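Local structure of putative uncharacterized protein (Ustilago maydis, 4GNX) at a contact of chain A with DNA and the interface of chains B and A. The protein binds single-stranded DNA as a subunit of replication protein A, the heterotrimeric OB-fold protein that coats exposed strands during DNA replication. Numbering follows the deposited sequence. Chains: chain A, Putative uncharacterized protein; chain B, Putative uncharacterized protein.

Contact 1: a contact of chain A with DNA. Residues chain A 308, 317-318, 343, 362. With nucleotides of chain C.
A:Phe362 meets the base of DT13 flat on, because its CG stands anti to its own carbonyl carbon (chi1 -63°) and its ring, turned at chi2 101°, comes to lie parallel to the thymine. The rings of A:Phe362 and DT13 are stacked 5° from parallel, with C4 of the base over the middle of the phenyl ring. CD1 reaches toward the O4 carbonyl, while CZ lies under the C5 end and its methyl carbon C7. A phenyl ring suits an unpaired base: it covers a whole face yet asks for no particular pattern of donors and acceptors.

A:Tyr308 deals with the sugars and backbone. One ring face takes C5' of DT14 in a CH-pi contact, 4.0 Å from the centroid of A:Tyr308 and off toward the rim. The hydroxyl OH lies beside C1' of DT13 and donates a hydrogen bond to A:Asn317 O at 2.9 Å. Tyrosine thus offers a face to the DNA and a polar tip that ties the strand 307-310 to the loop carrying A:Asn317.

That loop, which directly follows the zinc ligand A:Cys316, runs along the phosphates. The backbone N of A:Asn317 makes a weak, bent hydrogen bond to the phosphate oxygen OP1 of DT13. OP1 of DT14 lies alongside the CD-CE-NZ end of A:Lys318, with the ammonium NZ at a long 3.5 Å from OP1 of DT14 in a salt bridge; the long aliphatic chain lets the charge reach the next phosphate along. Farther back, A:Arg343 points NE toward the O2 carbonyl of DT13 at 3.6 Å, while A:Asn317 OD1 lies over one face of its guanidinium.

Stacking on one base and touching the phosphates on either side of the DT13 sugar, this part of a zinc-bearing OB-fold DNA-binding domain appears to hold the strand largely by shape and charge, as suits a protein that binds with little regard to sequence.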
loop_
_atom_site.group_PDB
_atom_site.type_symbol
_atom_site.label_atom_id
_atom_site.label_comp_id
_atom_site.label_asym_id
_atom_site.label_seq_id
_atom_site.Cartn_x
_atom_site.Cartn_y
_atom_site.Cartn_z
ATOM N N TYR A 308 10.137 30.799 -12.970
ATOM C CA TYR A 308 10.216 31.742 -14.059
ATOM C C TYR A 308 9.468 32.989 -13.646
ATOM O O TYR A 308 8.651 32.947 -12.719
ATOM C CB TYR A 308 9.654 31.151 -15.365
ATOM C CG TYR A 308 8.160 30.941 -15.396
ATOM C CD1 TYR A 308 7.317 31.810 -16.106
ATOM C CD2 TYR A 308 7.582 29.865 -14.718
ATOM C CE1 TYR A 308 5.943 31.617 -16.123
ATOM C CE2 TYR A 308 6.211 29.661 -14.731
ATOM C CZ TYR A 308 5.402 30.536 -15.428
ATOM O OH TYR A 308 4.059 30.297 -15.411
ATOM N N ASN A 317 -0.623 33.546 -16.876
ATOM C CA ASN A 317 0.607 32.960 -16.324
ATOM C C ASN A 317 1.792 32.890 -17.287
ATOM O O ASN A 317 2.866 32.422 -16.903
ATOM C CB ASN A 317 0.359 31.533 -15.819
ATOM C CG ASN A 317 -0.759 31.441 -14.805
ATOM O OD1 ASN A 317 -1.107 32.419 -14.134
ATOM N ND2 ASN A 317 -1.331 30.244 -14.681
ATOM N N LYS A 318 1.600 33.317 -18.535
ATOM C CA LYS A 318 2.657 33.259 -19.552
ATOM C C LYS A 318 3.954 33.903 -19.028
ATOM O O LYS A 318 3.908 34.771 -18.166
ATOM C CB LYS A 318 2.166 33.899 -20.868
ATOM C CG LYS A 318 3.239 34.190 -21.919
ATOM C CD LYS A 318 3.929 32.938 -22.482
ATOM C CE LYS A 318 5.408 33.189 -22.805
ATOM N NZ LYS A 318 5.997 32.227 -23.784
ATOM N N ARG A 343 6.481 32.112 -10.701
ATOM C CA ARG A 343 5.783 30.844 -10.678
ATOM C C ARG A 343 6.786 29.698 -10.746
ATOM O O ARG A 343 7.858 29.836 -11.326
ATOM C CB ARG A 343 4.798 30.752 -11.843
ATOM C CG ARG A 343 3.597 31.663 -11.722
ATOM C CD ARG A 343 2.492 31.271 -12.692
ATOM N NE ARG A 343 1.569 30.252 -12.172
ATOM C CZ ARG A 343 0.567 30.487 -11.321
ATOM N NH1 ARG A 343 0.331 31.707 -10.844
ATOM N NH2 ARG A 343 -0.212 29.490 -10.937
ATOM N N PHE A 362 3.992 22.281 -10.903
ATOM C CA PHE A 362 3.664 23.661 -11.142
ATOM C C PHE A 362 3.287 24.374 -9.858
ATOM O O PHE A 362 3.290 23.774 -8.784
ATOM C CB PHE A 362 2.574 23.755 -12.203
ATOM C CG PHE A 362 3.002 23.215 -13.535
ATOM C CD1 PHE A 362 2.603 21.947 -13.955
ATOM C CD2 PHE A 362 3.836 23.961 -14.365
ATOM C CE1 PHE A 362 3.009 21.443 -15.185
ATOM C CE2 PHE A 362 4.245 23.463 -15.600
ATOM C CZ PHE A 362 3.831 22.201 -16.006
ATOM P P DT C 12 -4.200 24.481 -15.966
ATOM O OP1 DT C 12 -3.470 23.272 -15.503
ATOM O OP2 DT C 12 -4.678 25.460 -14.958
ATOM O "O5'" DT C 12 -3.217 25.266 -16.944
ATOM C "C5'" DT C 12 -3.447 26.649 -17.269
ATOM C "C4'" DT C 12 -2.298 27.194 -18.087
ATOM O "O4'" DT C 12 -1.962 26.256 -19.141
ATOM C "C3'" DT C 12 -2.591 28.531 -18.781
ATOM O "O3'" DT C 12 -1.546 29.490 -18.534
ATOM C "C2'" DT C 12 -2.711 28.152 -20.246
ATOM C "C1'" DT C 12 -1.732 27.001 -20.322
ATOM N N1 DT C 12 -1.886 26.104 -21.481
ATOM C C2 DT C 12 -0.932 25.131 -21.681
ATOM O O2 DT C 12 0.006 24.950 -20.921
ATOM N N3 DT C 12 -1.131 24.357 -22.798
ATOM C C4 DT C 12 -2.154 24.471 -23.722
ATOM O O4 DT C 12 -2.203 23.701 -24.679
ATOM C C5 DT C 12 -3.108 25.525 -23.460
ATOM C C7 DT C 12 -4.251 25.722 -24.404
ATOM C C6 DT C 12 -2.923 26.282 -22.371
ATOM P P DT C 13 -0.526 30.134 -19.615
ATOM O OP1 DT C 13 0.018 31.348 -18.968
ATOM O OP2 DT C 13 -1.181 30.264 -20.945
ATOM O "O5'" DT C 13 0.630 29.036 -19.709
ATOM C "C5'" DT C 13 2.018 29.387 -19.903
ATOM C "C4'" DT C 13 2.836 29.041 -18.677
ATOM O "O4'" DT C 13 1.997 28.464 -17.662
ATOM C "C3'" DT C 13 3.941 28.014 -18.893
ATOM O "O3'" DT C 13 5.173 28.691 -19.117
ATOM C "C2'" DT C 13 4.079 27.339 -17.538
ATOM C "C1'" DT C 13 2.798 27.680 -16.787
ATOM N N1 DT C 13 2.014 26.500 -16.407
ATOM C C2 DT C 13 1.434 26.456 -15.157
ATOM O O2 DT C 13 1.560 27.346 -14.329
ATOM N N3 DT C 13 0.704 25.319 -14.907
ATOM C C4 DT C 13 0.498 24.252 -15.763
ATOM O O4 DT C 13 -0.182 23.296 -15.396
ATOM C C5 DT C 13 1.135 24.369 -17.060
ATOM C C7 DT C 13 0.970 23.266 -18.056
ATOM C C6 DT C 13 1.847 25.474 -17.312
ATOM P P DT C 14 5.692 28.915 -20.594
ATOM O OP1 DT C 14 5.233 30.274 -20.992
ATOM O OP2 DT C 14 5.356 27.740 -21.437
ATOM O "O5'" DT C 14 7.251 28.887 -20.280
ATOM C "C5'" DT C 14 7.753 29.443 -19.054
ATOM C "C4'" DT C 14 9.245 29.229 -18.979
ATOM O "O4'" DT C 14 9.496 27.989 -18.284
ATOM C "C3'" DT C 14 9.928 29.101 -20.339
ATOM O "O3'" DT C 14 11.211 29.727 -20.380
ATOM C "C2'" DT C 14 10.048 27.604 -20.551
ATOM C "C1'" DT C 14 10.085 27.026 -19.147
ATOM N N1 DT C 14 9.310 25.777 -19.030
ATOM C C2 DT C 14 9.982 24.625 -18.681
ATOM O O2 DT C 14 11.178 24.597 -18.435
ATOM N N3 DT C 14 9.192 23.500 -18.620
ATOM C C4 DT C 14 7.835 23.417 -18.874
ATOM O O4 DT C 14 7.260 22.337 -18.776
ATOM C C5 DT C 14 7.197 24.663 -19.243
ATOM C C7 DT C 14 5.731 24.671 -19.542
ATOM C C6 DT C 14 7.958 25.763 -19.304
#

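Contact 2: the interface of chains B and A. Residues chain B 116, 118-119, 122; chain A 429-430, 433.
One face of the A:Phe429 ring is covered by the side chain of B:Glu119, whose CG lies 3.5 Å from the ring centroid, offset toward the rim, in a CH-pi contact. The two side chains run side by side and point the same way. Held with CG anti to its backbone N (chi1 -174°) and extended beyond, the glutamate lays its carboxylate nearly parallel to the ring, 18° from its plane, near CZ. Its methylene groups supply the apolar cover, while the carboxylate reaches the ring's outer end.

B:Phe122 is met on a face instead: CD2 of A:Phe429 comes over it, toward the rim, in an edge-to-face pairing with centroids 5.3 Å apart and planes 57° apart. At the edge of B:Phe122, in its plane, lies the backbone N of A:Gly433, whose lack of a side chain would allow helix 429-441 to come near.

At the CD1 edge of A:Phe429, from the same side as B:Glu119, OD2 of B:Asp116 comes in aslant at 3.5 Å. The same oxygen accepts a hydrogen bond from B:Glu119 N at 3.3 Å, met from above the carboxylate plane, which caps the start of helix 117-135. CB of B:Asn118 packs on CB of A:Phe429, and the small A:Ala430 suits close approach.

The beginnings of two C-terminal helices, 429-441 and 117-135, thus pack together, part of the helical bundle through which replication protein A subunits assemble into a trimer.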
loop_
_atom_site.group_PDB
_atom_site.type_symbol
_atom_site.label_atom_id
_atom_site.label_comp_id
_atom_site.label_asym_id
_atom_site.label_seq_id
_atom_site.Cartn_x
_atom_site.Cartn_y
_atom_site.Cartn_z
ATOM N N ASP B 116 5.589 12.004 13.011
ATOM C CA ASP B 116 4.850 11.421 14.112
ATOM C C ASP B 116 5.408 10.005 14.323
ATOM O O ASP B 116 6.175 9.494 13.498
ATOM C CB ASP B 116 3.351 11.396 13.787
ATOM C CG ASP B 116 3.014 10.573 12.538
ATOM O OD1 ASP B 116 1.811 10.412 12.201
ATOM O OD2 ASP B 116 3.944 10.072 11.885
ATOM N N ASN B 118 3.881 7.160 14.183
ATOM C CA ASN B 118 3.408 6.240 13.172
ATOM C C ASN B 118 4.394 6.059 12.034
ATOM O O ASN B 118 4.418 4.998 11.417
ATOM C CB ASN B 118 2.080 6.694 12.600
ATOM C CG ASN B 118 0.958 6.625 13.601
ATOM O OD1 ASN B 118 0.629 5.551 14.098
ATOM N ND2 ASN B 118 0.342 7.765 13.881
ATOM N N GLU B 119 5.198 7.072 11.729
ATOM C CA GLU B 119 6.194 6.898 10.695
ATOM C C GLU B 119 7.217 5.823 11.056
ATOM O O GLU B 119 7.606 5.008 10.197
ATOM C CB GLU B 119 6.910 8.197 10.398
ATOM C CG GLU B 119 7.857 8.070 9.206
ATOM C CD GLU B 119 8.518 9.382 8.799
ATOM O OE1 GLU B 119 8.483 10.383 9.565
ATOM O OE2 GLU B 119 9.085 9.410 7.692
ATOM N N PHE B 122 5.503 2.689 10.340
ATOM C CA PHE B 122 5.410 2.539 8.882
ATOM C C PHE B 122 6.723 2.076 8.313
ATOM O O PHE B 122 6.774 1.215 7.444
ATOM C CB PHE B 122 5.053 3.879 8.258
ATOM C CG PHE B 122 5.248 3.932 6.778
ATOM C CD1 PHE B 122 4.210 3.567 5.909
ATOM C CD2 PHE B 122 6.443 4.375 6.244
ATOM C CE1 PHE B 122 4.378 3.627 4.537
ATOM C CE2 PHE B 122 6.604 4.437 4.872
ATOM C CZ PHE B 122 5.575 4.061 4.023
ATOM N N PHE A 429 0.826 8.159 7.460
ATOM C CA PHE A 429 1.617 7.028 7.927
ATOM C C PHE A 429 0.808 5.907 8.523
ATOM O O PHE A 429 1.047 4.751 8.196
ATOM C CB PHE A 429 2.730 7.483 8.871
ATOM C CG PHE A 429 3.848 8.180 8.156
ATOM C CD1 PHE A 429 4.181 9.493 8.463
ATOM C CD2 PHE A 429 4.538 7.523 7.138
ATOM C CE1 PHE A 429 5.207 10.126 7.794
ATOM C CE2 PHE A 429 5.555 8.154 6.447
ATOM C CZ PHE A 429 5.889 9.460 6.777
ATOM N N ALA A 430 -0.159 6.256 9.369
ATOM C CA ALA A 430 -1.063 5.286 9.978
ATOM C C ALA A 430 -1.756 4.394 8.945
ATOM O O ALA A 430 -1.740 3.161 9.036
ATOM C CB ALA A 430 -2.101 6.012 10.801
ATOM N N GLY A 433 0.494 2.522 6.663
ATOM C CA GLY A 433 0.859 1.412 7.522
ATOM C C GLY A 433 -0.070 0.219 7.443
ATOM O O GLY A 433 0.380 -0.905 7.212
#

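About 35 Å separates the C-alpha centres of contact 1 and contact 2, and they have no residue or secondary-structure element in common. Both nevertheless draw on the C-terminal OB-fold region of chain A and the helix near its end. Strands 307-310, 341-352 and 355-362, with the loop that carries A:Asn317 and A:Lys318, contribute to contact 1, whereas helix 429-441 serves contact 2. One region of the chain therefore engages DNA at one place and another subunit at another, so that chain B can be joined to chain A while the strand is bound.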